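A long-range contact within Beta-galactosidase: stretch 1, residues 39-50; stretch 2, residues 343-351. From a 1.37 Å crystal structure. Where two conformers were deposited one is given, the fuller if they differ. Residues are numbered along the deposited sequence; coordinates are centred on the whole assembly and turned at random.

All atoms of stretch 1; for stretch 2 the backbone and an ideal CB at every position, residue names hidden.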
ATOM      1  N   GLU A  39       0.326 -20.244   7.852  1.00 11.86           N
ATOM      2  CA  GLU A  39       1.390 -20.619   8.778  1.00 12.28           C
ATOM      3  C   GLU A  39       2.700 -19.991   8.311  1.00 13.51           C
ATOM      4  O   GLU A  39       3.489 -19.545   9.125  1.00 14.67           O
ATOM      5  CB  GLU A  39       1.489 -22.125   8.833  1.00 13.53           C
ATOM      6  CG  GLU A  39       0.323 -22.827   9.495  1.00 14.65           C
ATOM      7  CD  GLU A  39      -0.094 -22.317  10.875  1.00 14.78           C
ATOM      8  OE1 GLU A  39       0.751 -21.833  11.667  1.00 16.02           O
ATOM      9  OE2 GLU A  39      -1.286 -22.458  11.215  1.00 17.40           O
ATOM     10  N   GLU A  40       2.917 -19.930   7.002  1.00 13.94           N
ATOM     11  CA  GLU A  40       4.128 -19.312   6.430  1.00 14.60           C
ATOM     12  C   GLU A  40       4.220 -17.795   6.650  1.00 11.69           C
ATOM     13  O   GLU A  40       5.314 -17.267   6.844  1.00 15.46           O
ATOM     14  CB  GLU A  40       4.209 -19.652   4.929  1.00 15.82           C
ATOM     15  CG  GLU A  40       5.420 -19.121   4.155  1.00 15.40           C
ATOM     16  CD  GLU A  40       6.759 -19.700   4.592  1.00 17.32           C
ATOM     17  OE1 GLU A  40       6.786 -20.767   5.246  1.00 21.15           O
ATOM     18  OE2 GLU A  40       7.780 -19.077   4.229  1.00 19.47           O
ATOM     19  N   VAL A  41       3.082 -17.082   6.579  1.00 11.86           N
ATOM     20  CA  VAL A  41       3.117 -15.598   6.607  1.00 10.97           C
ATOM     21  C   VAL A  41       2.757 -14.950   7.942  1.00 10.29           C
ATOM     22  O   VAL A  41       2.902 -13.739   8.098  1.00 12.75           O
ATOM     23  CB  VAL A  41       2.247 -14.982   5.483  1.00 10.49           C
ATOM     24  CG1 VAL A  41       2.627 -15.601   4.152  1.00 12.01           C
ATOM     25  CG2 VAL A  41       0.779 -15.171   5.792  1.00 10.90           C
ATOM     26  N   LYS A  42       2.324 -15.736   8.922  1.00  9.99           N
ATOM     27  CA  LYS A  42       1.801 -15.138  10.145  1.00  9.79           C
ATOM     28  C   LYS A  42       2.894 -14.453  10.962  1.00  9.40           C
ATOM     29  O   LYS A  42       4.052 -14.893  10.951  1.00 12.74           O
ATOM     30  CB  LYS A  42       1.023 -16.139  11.002  1.00  9.98           C
ATOM     31  CG  LYS A  42       1.879 -17.293  11.528  1.00  9.33           C
ATOM     32  CD  LYS A  42       1.056 -18.322  12.291  1.00 10.62           C
ATOM     33  CE  LYS A  42       1.944 -19.242  13.131  1.00 11.77           C
ATOM     34  NZ  LYS A  42       1.148 -20.190  13.948  1.00 13.20           N
ATOM     35  N   THR A  43       2.473 -13.429  11.688  1.00  8.66           N
ATOM     36  CA  THR A  43       3.294 -12.610  12.547  1.00 10.42           C
ATOM     37  C   THR A  43       2.572 -12.283  13.849  1.00 10.43           C
ATOM     38  O   THR A  43       1.955 -11.233  13.986  1.00 11.28           O
ATOM     39  CB  THR A  43       3.686 -11.327  11.836  1.00  9.66           C
ATOM     40  OG1 THR A  43       2.484 -10.630  11.412  1.00  9.36           O
ATOM     41  CG2 THR A  43       4.600 -11.644  10.696  1.00 10.54           C
ATOM     42  N   PRO A  44       2.612 -13.211  14.825  1.00 10.56           N
ATOM     43  CA  PRO A  44       1.905 -13.020  16.087  1.00 11.63           C
ATOM     44  C   PRO A  44       2.449 -11.939  17.039  1.00 11.26           C
ATOM     45  O   PRO A  44       1.709 -11.496  17.928  1.00 12.10           O
ATOM     46  CB  PRO A  44       2.053 -14.399  16.765  1.00 12.29           C
ATOM     47  CG  PRO A  44       2.268 -15.351  15.647  1.00 11.13           C
ATOM     48  CD  PRO A  44       3.128 -14.586  14.703  1.00 10.35           C
ATOM     49  N   TYR A  45       3.702 -11.524  16.828  1.00 10.89           N
ATOM     50  CA  TYR A  45       4.506 -10.795  17.866  1.00 10.35           C
ATOM     51  C   TYR A  45       4.689  -9.325  17.428  1.00 10.76           C
ATOM     52  O   TYR A  45       5.379  -9.023  16.436  1.00 13.55           O
ATOM     53  CB  TYR A  45       5.880 -11.483  18.173  1.00 11.04           C
ATOM     54  CG  TYR A  45       5.639 -12.886  18.654  1.00  9.72           C
ATOM     55  CD1 TYR A  45       5.092 -13.125  19.925  1.00  9.88           C
ATOM     56  CD2 TYR A  45       5.761 -13.943  17.813  1.00  9.51           C
ATOM     57  CE1 TYR A  45       4.778 -14.408  20.346  1.00 11.20           C
ATOM     58  CE2 TYR A  45       5.429 -15.231  18.216  1.00 10.07           C
ATOM     59  CZ  TYR A  45       4.957 -15.462  19.488  1.00 10.86           C
ATOM     60  OH  TYR A  45       4.615 -16.747  19.894  1.00 13.97           O
ATOM     61  N   LYS A  46       4.073  -8.409  18.156  1.00 11.76           N
ATOM     62  CA  LYS A  46       4.106  -6.980  17.744  1.00 11.21           C
ATOM     63  C   LYS A  46       5.340  -6.287  18.309  1.00 13.18           C
ATOM     64  O   LYS A  46       5.482  -6.126  19.520  1.00 16.69           O
ATOM     65  CB  LYS A  46       2.834  -6.272  18.191  1.00 12.57           C
ATOM     66  CG  LYS A  46       1.640  -6.801  17.393  1.00 12.64           C
ATOM     67  CD  LYS A  46       0.367  -5.998  17.557  1.00 13.82           C
ATOM     68  CE  LYS A  46      -0.685  -6.534  16.623  1.00 13.58           C
ATOM     69  NZ  LYS A  46      -1.923  -5.767  16.921  1.00 12.78           N
ATOM     70  N   TYR A  47       6.219  -5.890  17.412  1.00 13.14           N
ATOM     71  CA  TYR A  47       7.487  -5.223  17.809  1.00 10.27           C
ATOM     72  C   TYR A  47       7.164  -3.830  18.306  1.00 11.54           C
ATOM     73  O   TYR A  47       7.631  -3.399  19.351  1.00 13.82           O
ATOM     74  CB  TYR A  47       8.423  -5.152  16.653  1.00 10.43           C
ATOM     75  CG  TYR A  47       9.685  -4.397  16.939  1.00 13.30           C
ATOM     76  CD1 TYR A  47      10.752  -5.011  17.584  1.00 15.00           C
ATOM     77  CD2 TYR A  47       9.832  -3.078  16.529  1.00 14.69           C
ATOM     78  CE1 TYR A  47      11.912  -4.318  17.854  1.00 16.06           C
ATOM     79  CE2 TYR A  47      10.996  -2.362  16.798  1.00 14.82           C
ATOM     80  CZ  TYR A  47      12.041  -3.005  17.453  1.00 17.45           C
ATOM     81  OH  TYR A  47      13.215  -2.336  17.735  1.00 23.07           O
ATOM     82  N   GLY A  48       6.357  -3.121  17.519  1.00 11.17           N
ATOM     83  CA  GLY A  48       5.833  -1.815  17.848  1.00 10.30           C
ATOM     84  C   GLY A  48       6.152  -0.871  16.713  1.00  9.76           C
ATOM     85  O   GLY A  48       6.403  -1.314  15.579  1.00 11.58           O
ATOM     86  N   LEU A  49       6.174   0.416  17.011  0.50  9.86           N
ATOM     87  CA  LEU A  49       6.292   1.420  15.955  0.50  9.06           C
ATOM     88  C   LEU A  49       7.668   1.398  15.314  0.50 10.22           C
ATOM     89  O   LEU A  49       8.706   1.163  15.995  0.50 11.16           O
ATOM     90  CB  LEU A  49       5.930   2.802  16.472  0.50  7.32           C
ATOM     91  CG  LEU A  49       4.471   2.945  16.931  0.50  5.86           C
ATOM     92  CD1 LEU A  49       4.266   4.069  17.920  0.50  5.07           C
ATOM     93  CD2 LEU A  49       3.536   3.134  15.731  0.50  5.42           C
ATOM     94  N   ALA A  50       7.681   1.607  14.007  1.00 12.65           N
ATOM     95  CA  ALA A  50       8.895   1.704  13.213  1.00 13.42           C
ATOM     96  C   ALA A  50       9.163   3.179  12.894  1.00 12.77           C
ATOM     97  O   ALA A  50      10.288   3.673  12.971  1.00 13.64           O
ATOM     98  CB  ALA A  50       8.702   0.953  11.909  1.00 14.21           C
ATOM     99  N   UNK A 343      12.695 -14.995   9.235  1.00 16.59           N
ATOM    100  CA  UNK A 343      11.765 -14.206  10.043  1.00 13.06           C
ATOM    101  C   UNK A 343      10.880 -13.417   9.091  1.00 11.64           C
ATOM    102  O   UNK A 343      11.397 -12.849   8.116  1.00 13.05           O
ATOM    103  CB  UNK A 343      12.503 -13.278  11.010  1.00 13.06           C
ATOM    104  N   UNK A 344       9.572 -13.394   9.376  1.00 12.92           N
ATOM    105  CA  UNK A 344       8.597 -12.574   8.643  1.00 11.45           C
ATOM    106  C   UNK A 344       8.332 -11.267   9.370  1.00  9.77           C
ATOM    107  O   UNK A 344       8.080 -11.276  10.573  1.00 12.15           O
ATOM    108  CB  UNK A 344       7.286 -13.338   8.450  1.00 11.45           C
ATOM    109  N   UNK A 345       8.446 -10.149   8.633  1.00  9.62           N
ATOM    110  CA  UNK A 345       8.214  -8.814   9.162  1.00 11.54           C
ATOM    111  C   UNK A 345       7.011  -8.256   8.405  1.00 12.29           C
ATOM    112  O   UNK A 345       7.087  -8.089   7.189  1.00 12.65           O
ATOM    113  CB  UNK A 345       9.446  -7.919   9.017  1.00 11.54           C
ATOM    114  N   UNK A 346       5.947  -7.954   9.135  1.00 10.40           N
ATOM    115  CA  UNK A 346       4.743  -7.407   8.561  1.00  9.37           C
ATOM    116  C   UNK A 346       4.641  -5.945   9.010  1.00  8.85           C
ATOM    117  O   UNK A 346       4.338  -5.675  10.167  1.00 10.07           O
ATOM    118  CB  UNK A 346       3.512  -8.216   8.975  1.00  9.37           C
ATOM    119  N   UNK A 347       4.904  -5.019   8.060  1.00  9.70           N
ATOM    120  CA  UNK A 347       4.781  -3.596   8.300  1.00 10.27           C
ATOM    121  C   UNK A 347       3.343  -3.148   8.071  1.00 10.05           C
ATOM    122  O   UNK A 347       2.710  -3.560   7.074  1.00 12.08           O
ATOM    123  CB  UNK A 347       5.740  -2.813   7.401  1.00 10.27           C
ATOM    124  N   UNK A 348       2.807  -2.334   8.961  1.00 10.76           N
ATOM    125  CA  UNK A 348       1.396  -1.919   8.849  1.00 10.03           C
ATOM    126  C   UNK A 348       1.187  -0.561   9.438  1.00 11.57           C
ATOM    127  O   UNK A 348       2.086  -0.041  10.100  1.00 12.30           O
ATOM    128  CB  UNK A 348       0.470  -2.923   9.538  1.00 10.03           C
ATOM    129  N   UNK A 349       0.054   0.061   9.152  1.00 11.52           N
ATOM    130  CA  UNK A 349      -0.279   1.386   9.673  1.00 10.55           C
ATOM    131  C   UNK A 349      -1.129   1.225  10.920  1.00 11.36           C
ATOM    132  O   UNK A 349      -2.175   0.559  10.892  1.00 11.01           O
ATOM    133  CB  UNK A 349      -1.008   2.228   8.624  1.00 10.55           C
ATOM    134  N   UNK A 350      -0.641   1.804  12.025  1.00 11.90           N
ATOM    135  CA  UNK A 350      -1.276   1.725  13.317  1.00 11.15           C
ATOM    136  C   UNK A 350      -1.948   3.051  13.585  1.00 10.53           C
ATOM    137  O   UNK A 350      -1.293   4.097  13.459  1.00 11.51           O
ATOM    138  CB  UNK A 350      -0.272   1.373  14.417  1.00 11.15           C
ATOM    139  N   UNK A 351      -3.259   3.002  13.902  1.00  9.82           N
ATOM    140  CA  UNK A 351      -4.025   4.142  14.321  1.00  9.91           C
ATOM    141  C   UNK A 351      -4.740   3.838  15.638  1.00 10.03           C
ATOM    142  O   UNK A 351      -5.340   2.778  15.786  1.00 11.94           O
ATOM    143  CB  UNK A 351      -5.025   4.541  13.234  1.00  9.91           C
TER

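Stretch 2 runs as an extended strand throughout, so its CA-to-CB bonds alternate, and the positions that meet stretch 1 can be picked out by measuring from each ideal CB.

At position 343 the ideal CB has nothing of stretch 1 nearby. The phi/psi of -132/136 is ordinary for a strand and excludes little. The residue is Val-343, which makes no contact here.

Position 344 is the most constrained. Its CA-to-CB bond points toward stretch 1, and the ideal CB lies 3.9 Å from Thr-43 CG2 and 4.4 Å from each of Lys-42 O and Val-41 O. The surroundings are mixed: a methyl group, and carbonyl oxygens where the helix gives way to loop. A compact aliphatic side chain would pack well; a small hydroxyl could also be considered, since carbonyls accept hydrogen bonds. The deposited residue is Val-344, chi1 t. Its CG2 comes 3.5 Å from Glu-40 O and its CG1 3.7 Å from Val-41 O, while CG1 also lies 3.6 Å from Thr-43 CG2. These are van der Waals contacts, and they make this the residue of stretch 2 with the largest area covered by stretch 1, 68 Å².

Position 345 points away and could hold almost any strand-compatible side chain as far as stretch 1 is concerned. It is Tyr-345, whose ring stays clear.

At position 346 the bond turns toward stretch 1 again, and the ideal CB is 3.6 Å from Thr-43 OG1. That hydroxyl and the nearby Val-41 O offer polar partners, so a polar side chain such as Ser, Asn, Gln or His is plausible, although a small apolar one would also fit beside OG1. The residue is His-346, chi1 t. Its CB lies 3.6 Å from Thr-43 OG1, but the end of the side chain leads away, and the polar link is made through water 1. This water is 2.8 Å from His-346 ND1, 2.8 Å from Thr-43 OG1 and 2.8 Å from Val-41 O, to which it donates. No direct hydrogen bond joins the two stretches.

Position 347 points sideways, with no atom of stretch 1 close to its ideal CB, so size is little restricted. Phe-347, chi1 m, brings its ring somewhat nearer without close contact.

Position 348 also points sideways, and its ideal CB touches nothing. Only a long side chain could reach the extended Lys-46, whose aliphatic portion would suit an aromatic ring or another long chain. Tyr-348, chi1 p, spans the gap: its OH comes 3.5 Å from Lys-46 CD, and Lys-46 CE lies oblique to the ring.

Position 349 points away, leaving the choice open; Cys-349 makes no contact.

At position 350 the bond points toward stretch 1, and the ideal CB is 4.4 Å from Leu-49 CD2. An apolar side chain is favoured, a small one already being near enough. Ala-350 meets this with its CB 4.3 Å from Leu-49 CD2.

Position 351 is out of reach, and Val-351 makes no contact.

Stretch 2, residues 343-351: VVYHFYCAV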
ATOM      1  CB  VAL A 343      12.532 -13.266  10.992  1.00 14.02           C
ATOM      2  CG1 VAL A 343      11.598 -12.465  11.880  1.00 12.73           C
ATOM      3  CG2 VAL A 343      13.534 -14.072  11.843  1.00 15.87           C
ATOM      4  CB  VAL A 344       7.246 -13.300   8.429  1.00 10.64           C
ATOM      5  CG1 VAL A 344       6.305 -12.418   7.593  1.00 12.40           C
ATOM      6  CG2 VAL A 344       7.437 -14.629   7.749  1.00 11.90           C
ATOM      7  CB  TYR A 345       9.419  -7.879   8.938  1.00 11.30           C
ATOM      8  CG  TYR A 345      10.744  -8.355   9.525  1.00 12.15           C
ATOM      9  CD1 TYR A 345      11.491  -9.372   8.916  1.00 11.42           C
ATOM     10  CD2 TYR A 345      11.272  -7.752  10.660  1.00 13.49           C
ATOM     11  CE1 TYR A 345      12.692  -9.805   9.471  1.00 13.12           C
ATOM     12  CE2 TYR A 345      12.477  -8.168  11.199  1.00 13.51           C
ATOM     13  CZ  TYR A 345      13.177  -9.169  10.588  1.00 12.87           C
ATOM     14  OH  TYR A 345      14.388  -9.602  11.116  1.00 15.18           O
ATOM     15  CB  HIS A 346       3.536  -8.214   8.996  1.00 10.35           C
ATOM     16  CG  HIS A 346       2.285  -7.915   8.206  1.00  9.38           C
ATOM     17  ND1 HIS A 346       1.374  -8.905   7.902  1.00 10.60           N
ATOM     18  CD2 HIS A 346       1.736  -6.750   7.737  1.00  9.07           C
ATOM     19  CE1 HIS A 346       0.347  -8.381   7.236  1.00 10.89           C
ATOM     20  NE2 HIS A 346       0.537  -7.087   7.125  1.00  9.76           N
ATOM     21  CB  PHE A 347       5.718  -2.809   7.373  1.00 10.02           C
ATOM     22  CG  PHE A 347       7.180  -3.117   7.612  1.00 10.31           C
ATOM     23  CD1 PHE A 347       7.766  -4.250   7.065  1.00 10.94           C
ATOM     24  CD2 PHE A 347       7.965  -2.282   8.408  1.00 10.55           C
ATOM     25  CE1 PHE A 347       9.125  -4.555   7.297  1.00 12.30           C
ATOM     26  CE2 PHE A 347       9.311  -2.594   8.655  1.00 10.73           C
ATOM     27  CZ  PHE A 347       9.875  -3.719   8.090  1.00 12.79           C
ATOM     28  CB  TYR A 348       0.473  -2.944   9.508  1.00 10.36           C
ATOM     29  CG  TYR A 348       0.535  -3.070  11.035  1.00  7.81           C
ATOM     30  CD1 TYR A 348       1.493  -3.902  11.671  1.00  8.83           C
ATOM     31  CD2 TYR A 348      -0.277  -2.322  11.844  1.00  8.05           C
ATOM     32  CE1 TYR A 348       1.487  -4.026  13.043  1.00  8.76           C
ATOM     33  CE2 TYR A 348      -0.266  -2.426  13.230  1.00  8.33           C
ATOM     34  CZ  TYR A 348       0.664  -3.277  13.828  1.00  9.78           C
ATOM     35  OH  TYR A 348       0.696  -3.423  15.227  1.00 10.95           O
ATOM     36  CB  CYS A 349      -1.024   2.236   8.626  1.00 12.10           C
ATOM     37  SG  CYS A 349      -1.634   3.813   9.256  1.00 13.49           S
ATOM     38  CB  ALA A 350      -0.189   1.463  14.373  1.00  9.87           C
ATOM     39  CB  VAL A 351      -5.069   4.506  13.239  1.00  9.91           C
ATOM     40  CG1 VAL A 351      -5.879   5.761  13.615  1.00 11.40           C
ATOM     41  CG2 VAL A 351      -4.348   4.665  11.905  1.00  9.16           C
TER
HETATM   42  O   HOH W   1       1.473 -11.510   8.934  1.00 12.94           O
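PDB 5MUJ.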